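Local coordinates for periplasmic binding protein (PDB 5L9G) that binds the opine mannopine in the periplasm and probably delivers it to an ABC transporter for uptake by Agrobacterium tumefaciens, at residues A[48-53]-A[267-272]; A[92-97]-A[254-259]; A[274-279]-A[290-295]. All coordinates share one frame; numbering follows the deposited sequence.

Contact 1 lies at the surface, whereas contacts 2 and 3 are largely buried. Helix 263-273 connects the three: in contact 1 it packs on the link between helix 30-48 and strand 52-56; its M267 and L270 touch L96 and Y254 of contact 2; and E272 reaches Y278 of contact 3, a probable hydrogen bond. Contacts 1 and 2 also reach the same sheet, through strands 52-56 and 240-256. Their chemistry differs. Contact 1 is apolar and aromatic, contact 2 is mainly backbone bonding of a beta bridge with one carboxylate added, and contact 3 relies on two side-chain amides that bond to backbone atoms.

Contact 1. Residues A[48-53]-A[267-272]; sequences LNITYT and MRFLKE. With EDO (1,2-ethanediol), chain E.
L48 and F269 make the closest backbone approach, CA to CA 7.5 Å, where helix 263-273 packs on the helix-to-strand turn of a beta-alpha-beta crossover: parallel strands 23-27 and 52-56 are joined by helix 30-48, which ends in a Schellman motif with N49 at positive phi. L48, I50 and Y52 point their CB atoms at helix 263-273. L48 lies along the helix surface: its CD1 rests 3.7 Å from F269 CA and equally close to E272 CB, and its CD2 touches NH1 of R268. I50 reaches the F269 ring with CD1, which sits over one face 3.9 Å from the centroid and 21° off the ring normal, a CH-pi contact. The other branch, CG2, lies 3.5 Å from R268 NH2. F269, with CG anti to its backbone N (chi1 -168°), extends towards the strand and brings CZ over one face of the Y52 ring. The two rings are oblique, with centroids 5.6 Å apart and planes at 47°. A45 of helix 30-48 and V23 of strand 23-27 also touch F269. At the far end of Y52, OH accepts a hydrogen bond from O1 of an ethanediol, 2.8 Å away; the diol probably comes from the crystallisation liquor. E272 offers its methylenes to L48. Since no polar bond joins the two segments directly, the join rests on apolar and aromatic packing, with the R268 guanidinium set obliquely against L48 CD2 and I50 CG2, while D37 and the diol satisfy Y52 OH, and K275 and Y278 the E272 carboxylate.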
ATOM      1  N   LEU A  48       7.558 -25.265   8.217  1.00 62.26           N
ATOM      2  CA  LEU A  48       6.872 -25.588   9.479  1.00 63.95           C
ATOM      3  C   LEU A  48       6.020 -26.851   9.366  1.00 69.06           C
ATOM      4  O   LEU A  48       5.467 -27.302  10.372  1.00 70.11           O
ATOM      5  CB  LEU A  48       5.974 -24.434   9.959  1.00 63.06           C
ATOM      6  CG  LEU A  48       6.607 -23.086  10.250  1.00 66.02           C
ATOM      7  CD1 LEU A  48       5.539 -22.031  10.319  1.00 64.80           C
ATOM      8  CD2 LEU A  48       7.412 -23.109  11.542  1.00 68.96           C
ATOM      9  N   ASN A  49       5.865 -27.369   8.134  1.00 65.90           N
ATOM     10  CA  ASN A  49       5.042 -28.529   7.780  1.00 67.38           C
ATOM     11  C   ASN A  49       3.561 -28.281   8.179  1.00 72.11           C
ATOM     12  O   ASN A  49       2.947 -29.060   8.916  1.00 73.55           O
ATOM     13  CB  ASN A  49       5.646 -29.838   8.331  1.00 71.55           C
ATOM     14  CG  ASN A  49       4.982 -31.071   7.805  1.00 85.52           C
ATOM     15  OD1 ASN A  49       4.984 -31.343   6.601  1.00 77.43           O
ATOM     16  ND2 ASN A  49       4.312 -31.762   8.696  1.00 78.45           N
ATOM     17  N   ILE A  50       3.022 -27.136   7.716  1.00 67.64           N
ATOM     18  CA  ILE A  50       1.638 -26.706   7.968  1.00 66.97           C
ATOM     19  C   ILE A  50       0.900 -26.464   6.637  1.00 66.71           C
ATOM     20  O   ILE A  50       1.545 -26.282   5.600  1.00 64.74           O
ATOM     21  CB  ILE A  50       1.553 -25.472   8.926  1.00 70.30           C
ATOM     22  CG1 ILE A  50       2.098 -24.186   8.271  1.00 68.02           C
ATOM     23  CG2 ILE A  50       2.216 -25.739  10.289  1.00 74.41           C
ATOM     24  CD1 ILE A  50       1.438 -22.888   8.754  1.00 78.05           C
ATOM     25  N   THR A  51      -0.446 -26.468   6.671  1.00 61.85           N
ATOM     26  CA  THR A  51      -1.279 -26.193   5.500  1.00 59.59           C
ATOM     27  C   THR A  51      -1.983 -24.859   5.700  1.00 61.14           C
ATOM     28  O   THR A  51      -2.323 -24.500   6.832  1.00 62.16           O
ATOM     29  CB  THR A  51      -2.272 -27.328   5.199  1.00 66.54           C
ATOM     30  OG1 THR A  51      -3.138 -27.516   6.330  1.00 69.64           O
ATOM     31  CG2 THR A  51      -1.579 -28.620   4.800  1.00 67.21           C
ATOM     32  N   TYR A  52      -2.195 -24.128   4.603  1.00 54.26           N
ATOM     33  CA  TYR A  52      -2.836 -22.821   4.637  1.00 52.51           C
ATOM     34  C   TYR A  52      -3.766 -22.607   3.432  1.00 55.57           C
ATOM     35  O   TYR A  52      -3.590 -23.220   2.367  1.00 54.93           O
ATOM     36  CB  TYR A  52      -1.781 -21.671   4.773  1.00 51.94           C
ATOM     37  CG  TYR A  52      -0.948 -21.495   3.521  1.00 50.76           C
ATOM     38  CD1 TYR A  52       0.046 -22.410   3.190  1.00 54.06           C
ATOM     39  CD2 TYR A  52      -1.228 -20.479   2.611  1.00 48.61           C
ATOM     40  CE1 TYR A  52       0.737 -22.326   1.985  1.00 53.86           C
ATOM     41  CE2 TYR A  52      -0.547 -20.390   1.392  1.00 48.28           C
ATOM     42  CZ  TYR A  52       0.442 -21.315   1.092  1.00 54.39           C
ATOM     43  OH  TYR A  52       1.171 -21.241  -0.059  1.00 50.54           O
ATOM     44  N   THR A  53      -4.761 -21.737   3.625  1.00 51.88           N
ATOM     45  CA  THR A  53      -5.749 -21.331   2.630  1.00 50.57           C
ATOM     46  C   THR A  53      -5.594 -19.821   2.418  1.00 50.75           C
ATOM     47  O   THR A  53      -5.374 -19.085   3.385  1.00 51.39           O
ATOM     48  CB  THR A  53      -7.163 -21.738   3.110  1.00 60.72           C
ATOM     49  OG1 THR A  53      -7.387 -23.109   2.782  1.00 61.69           O
ATOM     50  CG2 THR A  53      -8.290 -20.881   2.504  1.00 58.32           C
ATOM     51  N   MET A 267       0.468 -17.442  14.537  1.00 59.49           N
ATOM     52  CA  MET A 267       1.590 -16.764  15.191  1.00 59.54           C
ATOM     53  C   MET A 267       2.931 -17.381  14.728  1.00 63.34           C
ATOM     54  O   MET A 267       3.839 -16.638  14.340  1.00 62.38           O
ATOM     55  CB  MET A 267       1.432 -16.812  16.730  1.00 64.79           C
ATOM     56  CG  MET A 267       2.142 -15.699  17.450  1.00 68.32           C
ATOM     57  SD  MET A 267       1.330 -14.078  17.319  1.00 70.82           S
ATOM     58  CE  MET A 267       0.106 -14.224  18.583  1.00 70.69           C
ATOM     59  N   ARG A 268       3.022 -18.734  14.718  1.00 61.26           N
ATOM     60  CA  ARG A 268       4.217 -19.480  14.293  1.00 60.78           C
ATOM     61  C   ARG A 268       4.505 -19.202  12.819  1.00 60.17           C
ATOM     62  O   ARG A 268       5.658 -19.009  12.440  1.00 59.26           O
ATOM     63  CB  ARG A 268       4.034 -21.003  14.479  1.00 61.67           C
ATOM     64  CG  ARG A 268       3.887 -21.488  15.906  1.00 74.10           C
ATOM     65  CD  ARG A 268       4.316 -22.950  16.054  1.00 76.57           C
ATOM     66  NE  ARG A 268       3.584 -23.858  15.167  1.00 74.50           N
ATOM     67  CZ  ARG A 268       4.150 -24.671  14.277  1.00 87.93           C
ATOM     68  NH1 ARG A 268       5.470 -24.695  14.134  1.00 75.77           N
ATOM     69  NH2 ARG A 268       3.402 -25.475  13.533  1.00 76.72           N
ATOM     70  N   PHE A 269       3.446 -19.184  11.995  1.00 55.11           N
ATOM     71  CA  PHE A 269       3.513 -18.963  10.549  1.00 52.36           C
ATOM     72  C   PHE A 269       4.043 -17.555  10.243  1.00 54.23           C
ATOM     73  O   PHE A 269       4.997 -17.403   9.469  1.00 52.65           O
ATOM     74  CB  PHE A 269       2.132 -19.225   9.926  1.00 53.04           C
ATOM     75  CG  PHE A 269       2.054 -19.312   8.413  1.00 51.33           C
ATOM     76  CD1 PHE A 269       3.163 -19.696   7.657  1.00 53.26           C
ATOM     77  CD2 PHE A 269       0.850 -19.105   7.755  1.00 51.84           C
ATOM     78  CE1 PHE A 269       3.073 -19.822   6.258  1.00 51.92           C
ATOM     79  CE2 PHE A 269       0.766 -19.215   6.358  1.00 51.79           C
ATOM     80  CZ  PHE A 269       1.878 -19.569   5.620  1.00 48.79           C
ATOM     81  N   LEU A 270       3.493 -16.541  10.939  1.00 52.10           N
ATOM     82  CA  LEU A 270       3.931 -15.147  10.813  1.00 50.61           C
ATOM     83  C   LEU A 270       5.392 -14.968  11.247  1.00 54.02           C
ATOM     84  O   LEU A 270       6.130 -14.270  10.559  1.00 51.15           O
ATOM     85  CB  LEU A 270       2.996 -14.199  11.585  1.00 50.88           C
ATOM     86  CG  LEU A 270       3.380 -12.703  11.603  1.00 55.01           C
ATOM     87  CD1 LEU A 270       3.570 -12.146  10.199  1.00 53.42           C
ATOM     88  CD2 LEU A 270       2.385 -11.897  12.394  1.00 59.18           C
ATOM     89  N   LYS A 271       5.820 -15.621  12.348  1.00 54.49           N
ATOM     90  CA  LYS A 271       7.212 -15.540  12.824  1.00 55.22           C
ATOM     91  C   LYS A 271       8.143 -16.108  11.736  1.00 57.82           C
ATOM     92  O   LYS A 271       9.106 -15.444  11.336  1.00 56.18           O
ATOM     93  CB  LYS A 271       7.395 -16.302  14.159  1.00 60.00           C
ATOM     94  CG  LYS A 271       8.788 -16.153  14.765  1.00 63.53           C
ATOM     95  CD  LYS A 271       8.867 -16.677  16.210  1.00 69.16           C
ATOM     96  CE  LYS A 271      10.203 -16.349  16.829  1.00 77.30           C
ATOM     97  NZ  LYS A 271      10.129 -16.266  18.314  1.00 90.68           N
ATOM     98  N   GLU A 272       7.807 -17.297  11.216  1.00 54.72           N
ATOM     99  CA  GLU A 272       8.594 -17.949  10.174  1.00 54.24           C
ATOM    100  C   GLU A 272       8.685 -17.108   8.888  1.00 52.69           C
ATOM    101  O   GLU A 272       9.791 -16.843   8.432  1.00 51.41           O
ATOM    102  CB  GLU A 272       8.040 -19.360   9.874  1.00 56.66           C
ATOM    103  CG  GLU A 272       8.946 -20.247   9.022  1.00 62.65           C
ATOM    104  CD  GLU A 272      10.292 -20.645   9.605  1.00 72.72           C
ATOM    105  OE1 GLU A 272      10.444 -20.623  10.845  1.00 64.77           O
ATOM    106  OE2 GLU A 272      11.191 -21.016   8.820  1.00 68.91           O
TER
HETATM  107  C1  EDO E 403       2.534 -24.693  -0.692  1.00 60.64           C
HETATM  108  O1  EDO E 403       1.403 -23.872  -0.979  1.00 61.77           O
HETATM  109  C2  EDO E 403       2.651 -24.888   0.843  1.00 57.64           C
HETATM  110  O2  EDO E 403       4.008 -24.897   1.238  1.00 54.27           O

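Contact 2. Residues A[92-97]-A[254-259]; sequences VLEKLD and YAIVKG
V92, L93 and E94 run beside I256, V257 and K258 in a single antiparallel beta bridge, with L93 and V257 a non-hydrogen-bonded pair at a CA-CA distance of 4.8 Å. Two nearly straight backbone bonds flank it. K258 N donates to V92 O at 2.8 Å, approaching from above the carbonyl plane, and E94 N donates to I256 O at 2.7 Å. Both carbonyls also receive longer CA-H...O contacts, from V257 and L93 respectively. Farther along, a water bridges the backbones, donating to E94 O and accepting from I256 N. The E94 side chain adds a third direct bond. Its chain bends at chi2 (-71°), laying CG against V257 O and bringing OE1 to G259 N at 2.9 Å; the N-H is met on the anti side of the carboxylate, 21° out of its plane. OE2 has a long, weak ion pair with R263. E94 OE2 and K258 NZ are 4.8 Å apart, without direct contact. Apolar contacts continue the pairing: L93 CD2 meets A255 CB at 3.6 Å, and L96 CD2 touches I256 CD1 at 3.8 Å. The loop after helix 84-89 is thereby joined to strand 240-256 and the residues that follow it. Backbone hydrogen bonds pair A255 with I77, V257 with D75 and L96 with D113. Strand 76-80 packs on L93 and V257, helix 61-69 touches V92 and V257, and M267 of helix 263-273 touches L96.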
ATOM      1  N   VAL A  92      -9.978  -5.136  16.333  1.00 64.77           N
ATOM      2  CA  VAL A  92      -9.926  -6.078  15.207  1.00 62.81           C
ATOM      3  C   VAL A  92      -8.643  -6.936  15.230  1.00 65.37           C
ATOM      4  O   VAL A  92      -8.611  -8.008  14.623  1.00 62.70           O
ATOM      5  CB  VAL A  92     -10.135  -5.311  13.863  1.00 64.99           C
ATOM      6  CG1 VAL A  92     -10.051  -6.228  12.640  1.00 62.62           C
ATOM      7  CG2 VAL A  92     -11.471  -4.582  13.879  1.00 66.53           C
ATOM      8  N   LEU A  93      -7.615  -6.494  15.971  1.00 63.34           N
ATOM      9  CA  LEU A  93      -6.318  -7.171  15.954  1.00 61.41           C
ATOM     10  C   LEU A  93      -5.913  -7.864  17.244  1.00 67.15           C
ATOM     11  O   LEU A  93      -6.108  -7.321  18.332  1.00 69.16           O
ATOM     12  CB  LEU A  93      -5.218  -6.157  15.542  1.00 58.18           C
ATOM     13  CG  LEU A  93      -5.436  -5.359  14.239  1.00 58.56           C
ATOM     14  CD1 LEU A  93      -4.229  -4.478  13.926  1.00 57.34           C
ATOM     15  CD2 LEU A  93      -5.718  -6.300  13.025  1.00 55.53           C
ATOM     16  N   GLU A  94      -5.314  -9.060  17.113  1.00 61.77           N
ATOM     17  CA  GLU A  94      -4.738  -9.805  18.226  1.00 63.68           C
ATOM     18  C   GLU A  94      -3.402  -9.147  18.557  1.00 67.52           C
ATOM     19  O   GLU A  94      -2.717  -8.680  17.637  1.00 64.42           O
ATOM     20  CB  GLU A  94      -4.439 -11.254  17.822  1.00 64.49           C
ATOM     21  CG  GLU A  94      -5.626 -12.196  17.876  1.00 78.26           C
ATOM     22  CD  GLU A  94      -6.175 -12.592  19.237  1.00 92.51           C
ATOM     23  OE1 GLU A  94      -7.286 -13.167  19.266  1.00 94.84           O
ATOM     24  OE2 GLU A  94      -5.507 -12.343  20.267  1.00 77.43           O
ATOM     25  N   LYS A  95      -3.016  -9.127  19.848  1.00 66.08           N
ATOM     26  CA  LYS A  95      -1.696  -8.624  20.238  1.00 65.59           C
ATOM     27  C   LYS A  95      -0.715  -9.750  19.887  1.00 70.48           C
ATOM     28  O   LYS A  95      -1.005 -10.921  20.161  1.00 70.39           O
ATOM     29  CB  LYS A  95      -1.630  -8.287  21.746  1.00 70.25           C
ATOM     30  CG  LYS A  95      -1.609  -6.790  22.032  1.00 83.83           C
ATOM     31  CD  LYS A  95      -3.020  -6.227  22.152  1.00 88.00           C
ATOM     32  CE  LYS A  95      -3.057  -4.725  22.266  1.00 81.59           C
ATOM     33  NZ  LYS A  95      -4.399  -4.200  21.906  1.00 82.32           N
ATOM     34  N   LEU A  96       0.392  -9.422  19.221  1.00 65.84           N
ATOM     35  CA  LEU A  96       1.367 -10.435  18.813  1.00 65.47           C
ATOM     36  C   LEU A  96       2.295 -10.843  19.958  1.00 74.07           C
ATOM     37  O   LEU A  96       2.504 -10.052  20.885  1.00 74.20           O
ATOM     38  CB  LEU A  96       2.176  -9.943  17.594  1.00 62.58           C
ATOM     39  CG  LEU A  96       1.358  -9.672  16.319  1.00 65.33           C
ATOM     40  CD1 LEU A  96       2.211  -9.040  15.246  1.00 63.71           C
ATOM     41  CD2 LEU A  96       0.736 -10.953  15.761  1.00 67.61           C
ATOM     42  N   ASP A  97       2.858 -12.076  19.892  1.00 73.67           N
ATOM     43  CA  ASP A  97       3.808 -12.606  20.881  1.00 77.00           C
ATOM     44  C   ASP A  97       5.007 -11.641  21.005  1.00 83.31           C
ATOM     45  O   ASP A  97       5.345 -10.980  20.014  1.00 78.94           O
ATOM     46  CB  ASP A  97       4.273 -14.027  20.514  1.00 79.09           C
ATOM     47  CG  ASP A  97       3.265 -15.141  20.791  1.00 89.35           C
ATOM     48  OD1 ASP A  97       2.192 -14.849  21.371  1.00 89.76           O
ATOM     49  OD2 ASP A  97       3.549 -16.304  20.425  1.00 95.39           O
ATOM     50  N   TYR A 254       1.722  -7.568   8.331  1.00 41.57           N
ATOM     51  CA  TYR A 254       0.765  -8.579   8.769  1.00 41.72           C
ATOM     52  C   TYR A 254       0.272  -8.357  10.184  1.00 48.09           C
ATOM     53  O   TYR A 254       1.034  -7.937  11.065  1.00 47.73           O
ATOM     54  CB  TYR A 254       1.379  -9.982   8.686  1.00 44.00           C
ATOM     55  CG  TYR A 254       1.787 -10.405   7.287  1.00 41.70           C
ATOM     56  CD1 TYR A 254       0.835 -10.596   6.290  1.00 41.68           C
ATOM     57  CD2 TYR A 254       3.126 -10.607   6.961  1.00 41.76           C
ATOM     58  CE1 TYR A 254       1.201 -11.006   5.005  1.00 39.55           C
ATOM     59  CE2 TYR A 254       3.506 -10.997   5.672  1.00 41.03           C
ATOM     60  CZ  TYR A 254       2.537 -11.200   4.701  1.00 44.83           C
ATOM     61  OH  TYR A 254       2.908 -11.577   3.427  1.00 43.85           O
ATOM     62  N   ALA A 255      -0.988  -8.741  10.409  1.00 46.61           N
ATOM     63  CA  ALA A 255      -1.646  -8.701  11.719  1.00 48.54           C
ATOM     64  C   ALA A 255      -2.479  -9.977  11.823  1.00 52.41           C
ATOM     65  O   ALA A 255      -2.789 -10.596  10.795  1.00 50.39           O
ATOM     66  CB  ALA A 255      -2.547  -7.483  11.815  1.00 49.20           C
ATOM     67  N   ILE A 256      -2.817 -10.370  13.059  1.00 51.68           N
ATOM     68  CA  ILE A 256      -3.662 -11.541  13.299  1.00 52.88           C
ATOM     69  C   ILE A 256      -5.013 -11.029  13.778  1.00 58.19           C
ATOM     70  O   ILE A 256      -5.065 -10.150  14.632  1.00 59.40           O
ATOM     71  CB  ILE A 256      -2.972 -12.586  14.215  1.00 57.50           C
ATOM     72  CG1 ILE A 256      -1.798 -13.241  13.434  1.00 57.71           C
ATOM     73  CG2 ILE A 256      -3.977 -13.651  14.719  1.00 57.71           C
ATOM     74  CD1 ILE A 256      -0.832 -14.075  14.257  1.00 71.12           C
ATOM     75  N   VAL A 257      -6.095 -11.508  13.153  1.00 54.91           N
ATOM     76  CA  VAL A 257      -7.467 -11.086  13.449  1.00 56.22           C
ATOM     77  C   VAL A 257      -7.877 -11.516  14.866  1.00 62.80           C
ATOM     78  O   VAL A 257      -7.604 -12.652  15.266  1.00 62.03           O
ATOM     79  CB  VAL A 257      -8.470 -11.566  12.357  1.00 59.74           C
ATOM     80  CG1 VAL A 257      -9.873 -11.007  12.602  1.00 61.08           C
ATOM     81  CG2 VAL A 257      -7.989 -11.175  10.961  1.00 57.02           C
ATOM     82  N   LYS A 258      -8.486 -10.583  15.638  1.00 60.69           N
ATOM     83  CA  LYS A 258      -8.982 -10.856  16.993  1.00 63.15           C
ATOM     84  C   LYS A 258      -9.987 -12.006  16.911  1.00 68.60           C
ATOM     85  O   LYS A 258     -10.959 -11.923  16.161  1.00 66.48           O
ATOM     86  CB  LYS A 258      -9.638  -9.602  17.589  1.00 66.14           C
ATOM     87  CG  LYS A 258      -9.960  -9.725  19.082  1.00 73.79           C
ATOM     88  CD  LYS A 258      -8.968  -8.940  19.926  1.00 84.66           C
ATOM     89  CE  LYS A 258      -8.943  -9.398  21.360  1.00104.11           C
ATOM     90  NZ  LYS A 258      -7.939  -8.642  22.150  1.00114.79           N
ATOM     91  N   GLY A 259      -9.717 -13.075  17.656  1.00 69.46           N
ATOM     92  CA  GLY A 259     -10.553 -14.267  17.672  1.00 70.90           C
ATOM     93  C   GLY A 259     -10.266 -15.213  16.524  1.00 72.82           C
ATOM     94  O   GLY A 259     -11.106 -16.069  16.217  1.00 73.08           O
TER
HETATM   95  O   HOH W   1      -1.708  -8.733  15.154  1.00 46.22           O

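Contact 3. Residues A[274-279]-A[290-295]; sequences SKAEYQ and PANMKA. With EDO (1,2-ethanediol), chain H.
Q279 and N292, crossing obliquely with their amide planes 29° apart, link helix 276-279 to the Asx turn of N292 that leads into helix 294-299. Each amide grips the backbone of the other segment. Q279 is bent at chi2 (-92°), which turns OE1 towards two successive backbone N-H groups: N292 N is 2.9 Å away in a nearly straight bond, tilted from the carbonyl plane, while A291 N makes a weak bond. The other end of this amide, NE2, bonds to N118 O in strand 115-128, so both ends of the Q279 amide are held. N292 answers from the other segment. With CG anti to the backbone N (chi1 -169°), it directs ND2 to S274 O, 3.0 Å away and in both the carbonyl plane and the amide plane. Its OD1 meanwhile accepts from K294 N in a capping bond, so one side chain both caps its own turn and ties it to S274, just before the N-cap residue K275 of the neighbouring helix. The aliphatic parts pack too: A295 CB rests 3.8 Å from Q279 CB, and N292 CB lies against Q279 CG. P290 CB sits beside Q279 OE1, and the side chain of P290 is about 9 Å from the bound mannopine. An ethanediol, probably from the crystallisation liquor, sits beside N292 and accepts from A276 N through O2 at 3.2 Å, while A276 CB touches K294 CB at 3.6 Å.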
ATOM      1  N   SER A 274       8.432 -13.998   8.333  1.00 46.82           N
ATOM      2  CA  SER A 274       9.094 -12.700   8.534  1.00 45.92           C
ATOM      3  C   SER A 274      10.623 -12.809   8.432  1.00 51.88           C
ATOM      4  O   SER A 274      11.313 -11.782   8.392  1.00 51.58           O
ATOM      5  CB  SER A 274       8.708 -12.106   9.887  1.00 48.78           C
ATOM      6  OG  SER A 274       7.324 -11.815   9.970  1.00 51.13           O
ATOM      7  N   LYS A 275      11.149 -14.047   8.407  1.00 49.92           N
ATOM      8  CA  LYS A 275      12.589 -14.332   8.342  1.00 51.60           C
ATOM      9  C   LYS A 275      13.259 -13.820   7.069  1.00 53.96           C
ATOM     10  O   LYS A 275      12.632 -13.807   6.015  1.00 52.70           O
ATOM     11  CB  LYS A 275      12.875 -15.819   8.551  1.00 55.77           C
ATOM     12  CG  LYS A 275      12.711 -16.268  10.005  1.00 57.81           C
ATOM     13  CD  LYS A 275      12.953 -17.766  10.143  1.00 62.86           C
ATOM     14  CE  LYS A 275      13.045 -18.188  11.588  1.00 77.29           C
ATOM     15  NZ  LYS A 275      13.189 -19.666  11.716  1.00 80.75           N
ATOM     16  N   ALA A 276      14.538 -13.401   7.179  1.00 50.98           N
ATOM     17  CA  ALA A 276      15.364 -12.864   6.086  1.00 49.60           C
ATOM     18  C   ALA A 276      15.454 -13.813   4.868  1.00 54.70           C
ATOM     19  O   ALA A 276      15.426 -13.344   3.721  1.00 52.61           O
ATOM     20  CB  ALA A 276      16.760 -12.565   6.614  1.00 51.96           C
ATOM     21  N   GLU A 277      15.546 -15.144   5.134  1.00 53.15           N
ATOM     22  CA  GLU A 277      15.637 -16.218   4.137  1.00 52.51           C
ATOM     23  C   GLU A 277      14.434 -16.261   3.175  1.00 54.89           C
ATOM     24  O   GLU A 277      14.574 -16.784   2.065  1.00 54.96           O
ATOM     25  CB  GLU A 277      15.874 -17.587   4.809  1.00 55.94           C
ATOM     26  CG  GLU A 277      14.705 -18.113   5.624  1.00 59.51           C
ATOM     27  CD  GLU A 277      15.057 -19.212   6.600  1.00 78.43           C
ATOM     28  OE1 GLU A 277      14.914 -20.408   6.257  1.00 71.66           O
ATOM     29  OE2 GLU A 277      15.458 -18.864   7.731  1.00 75.97           O
ATOM     30  N   TYR A 278      13.262 -15.750   3.611  1.00 49.57           N
ATOM     31  CA  TYR A 278      12.045 -15.681   2.785  1.00 46.67           C
ATOM     32  C   TYR A 278      11.910 -14.297   2.184  1.00 47.51           C
ATOM     33  O   TYR A 278      11.615 -14.174   0.994  1.00 44.78           O
ATOM     34  CB  TYR A 278      10.790 -16.034   3.601  1.00 47.35           C
ATOM     35  CG  TYR A 278      10.894 -17.375   4.289  1.00 49.02           C
ATOM     36  CD1 TYR A 278      10.846 -18.562   3.559  1.00 51.61           C
ATOM     37  CD2 TYR A 278      11.090 -17.461   5.661  1.00 50.04           C
ATOM     38  CE1 TYR A 278      10.989 -19.801   4.184  1.00 52.91           C
ATOM     39  CE2 TYR A 278      11.205 -18.696   6.300  1.00 52.81           C
ATOM     40  CZ  TYR A 278      11.162 -19.863   5.556  1.00 58.43           C
ATOM     41  OH  TYR A 278      11.296 -21.081   6.173  1.00 58.12           O
ATOM     42  N   GLN A 279      12.127 -13.253   3.017  1.00 44.33           N
ATOM     43  CA  GLN A 279      12.058 -11.838   2.636  1.00 42.39           C
ATOM     44  C   GLN A 279      12.949 -11.504   1.429  1.00 44.35           C
ATOM     45  O   GLN A 279      12.548 -10.700   0.583  1.00 42.66           O
ATOM     46  CB  GLN A 279      12.419 -10.966   3.848  1.00 44.21           C
ATOM     47  CG  GLN A 279      11.254 -10.762   4.815  1.00 44.42           C
ATOM     48  CD  GLN A 279      10.492  -9.503   4.463  1.00 51.19           C
ATOM     49  OE1 GLN A 279      11.057  -8.405   4.417  1.00 43.65           O
ATOM     50  NE2 GLN A 279       9.205  -9.633   4.140  1.00 43.06           N
ATOM     51  N   PRO A 290      11.777  -5.590   0.378  1.00 39.72           N
ATOM     52  CA  PRO A 290      11.606  -6.297   1.672  1.00 41.11           C
ATOM     53  C   PRO A 290      11.789  -5.356   2.863  1.00 44.59           C
ATOM     54  O   PRO A 290      12.535  -4.372   2.754  1.00 43.27           O
ATOM     55  CB  PRO A 290      12.692  -7.382   1.637  1.00 44.88           C
ATOM     56  CG  PRO A 290      13.715  -6.874   0.686  1.00 49.38           C
ATOM     57  CD  PRO A 290      12.949  -6.093  -0.365  1.00 42.68           C
ATOM     58  N   ALA A 291      11.088  -5.619   3.984  1.00 42.76           N
ATOM     59  CA  ALA A 291      11.219  -4.770   5.186  1.00 44.15           C
ATOM     60  C   ALA A 291      12.343  -5.275   6.100  1.00 48.87           C
ATOM     61  O   ALA A 291      12.934  -4.487   6.838  1.00 49.38           O
ATOM     62  CB  ALA A 291       9.904  -4.714   5.953  1.00 45.22           C
ATOM     63  N   ASN A 292      12.643  -6.582   6.049  1.00 46.69           N
ATOM     64  CA  ASN A 292      13.710  -7.164   6.868  1.00 48.48           C
ATOM     65  C   ASN A 292      15.077  -6.780   6.272  1.00 53.32           C
ATOM     66  O   ASN A 292      15.437  -7.251   5.193  1.00 50.65           O
ATOM     67  CB  ASN A 292      13.550  -8.687   6.970  1.00 51.11           C
ATOM     68  CG  ASN A 292      14.443  -9.336   7.999  1.00 61.36           C
ATOM     69  OD1 ASN A 292      15.539  -8.864   8.305  1.00 53.79           O
ATOM     70  ND2 ASN A 292      14.004 -10.456   8.535  1.00 51.98           N
ATOM     71  N   MET A 293      15.821  -5.906   6.982  1.00 53.33           N
ATOM     72  CA  MET A 293      17.143  -5.386   6.605  1.00 55.64           C
ATOM     73  C   MET A 293      18.148  -6.496   6.276  1.00 57.33           C
ATOM     74  O   MET A 293      19.007  -6.312   5.413  1.00 56.11           O
ATOM     75  CB  MET A 293      17.714  -4.498   7.732  1.00 61.10           C
ATOM     76  CG  MET A 293      16.982  -3.185   7.912  1.00 66.74           C
ATOM     77  SD  MET A 293      17.368  -2.291   9.456  1.00 76.22           S
ATOM     78  CE  MET A 293      16.460  -0.765   9.128  1.00 71.68           C
ATOM     79  N   LYS A 294      18.048  -7.642   6.976  1.00 53.90           N
ATOM     80  CA  LYS A 294      18.916  -8.795   6.760  1.00 54.58           C
ATOM     81  C   LYS A 294      18.728  -9.432   5.364  1.00 58.44           C
ATOM     82  O   LYS A 294      19.674 -10.033   4.859  1.00 59.51           O
ATOM     83  CB  LYS A 294      18.746  -9.838   7.871  1.00 58.57           C
ATOM     84  CG  LYS A 294      19.203  -9.372   9.253  1.00 68.76           C
ATOM     85  CD  LYS A 294      18.772 -10.349  10.354  1.00 81.26           C
ATOM     86  CE  LYS A 294      19.762 -11.465  10.599  1.00 99.63           C
ATOM     87  NZ  LYS A 294      19.302 -12.381  11.678  1.00111.61           N
ATOM     88  N   ALA A 295      17.544  -9.282   4.732  1.00 53.94           N
ATOM     89  CA  ALA A 295      17.276  -9.821   3.388  1.00 53.74           C
ATOM     90  C   ALA A 295      18.208  -9.222   2.310  1.00 59.40           C
ATOM     91  O   ALA A 295      18.595  -9.934   1.380  1.00 60.63           O
ATOM     92  CB  ALA A 295      15.820  -9.599   3.002  1.00 52.64           C
TER
HETATM   93  C1  EDO H 406      14.202 -12.024  11.062  1.00 48.87           C
HETATM   94  O1  EDO H 406      12.851 -12.158  11.535  1.00 47.98           O
HETATM   95  C2  EDO H 406      14.843 -13.375  10.722  1.00 46.97           C
HETATM   96  O2  EDO H 406      16.018 -13.187   9.970  1.00 45.64           O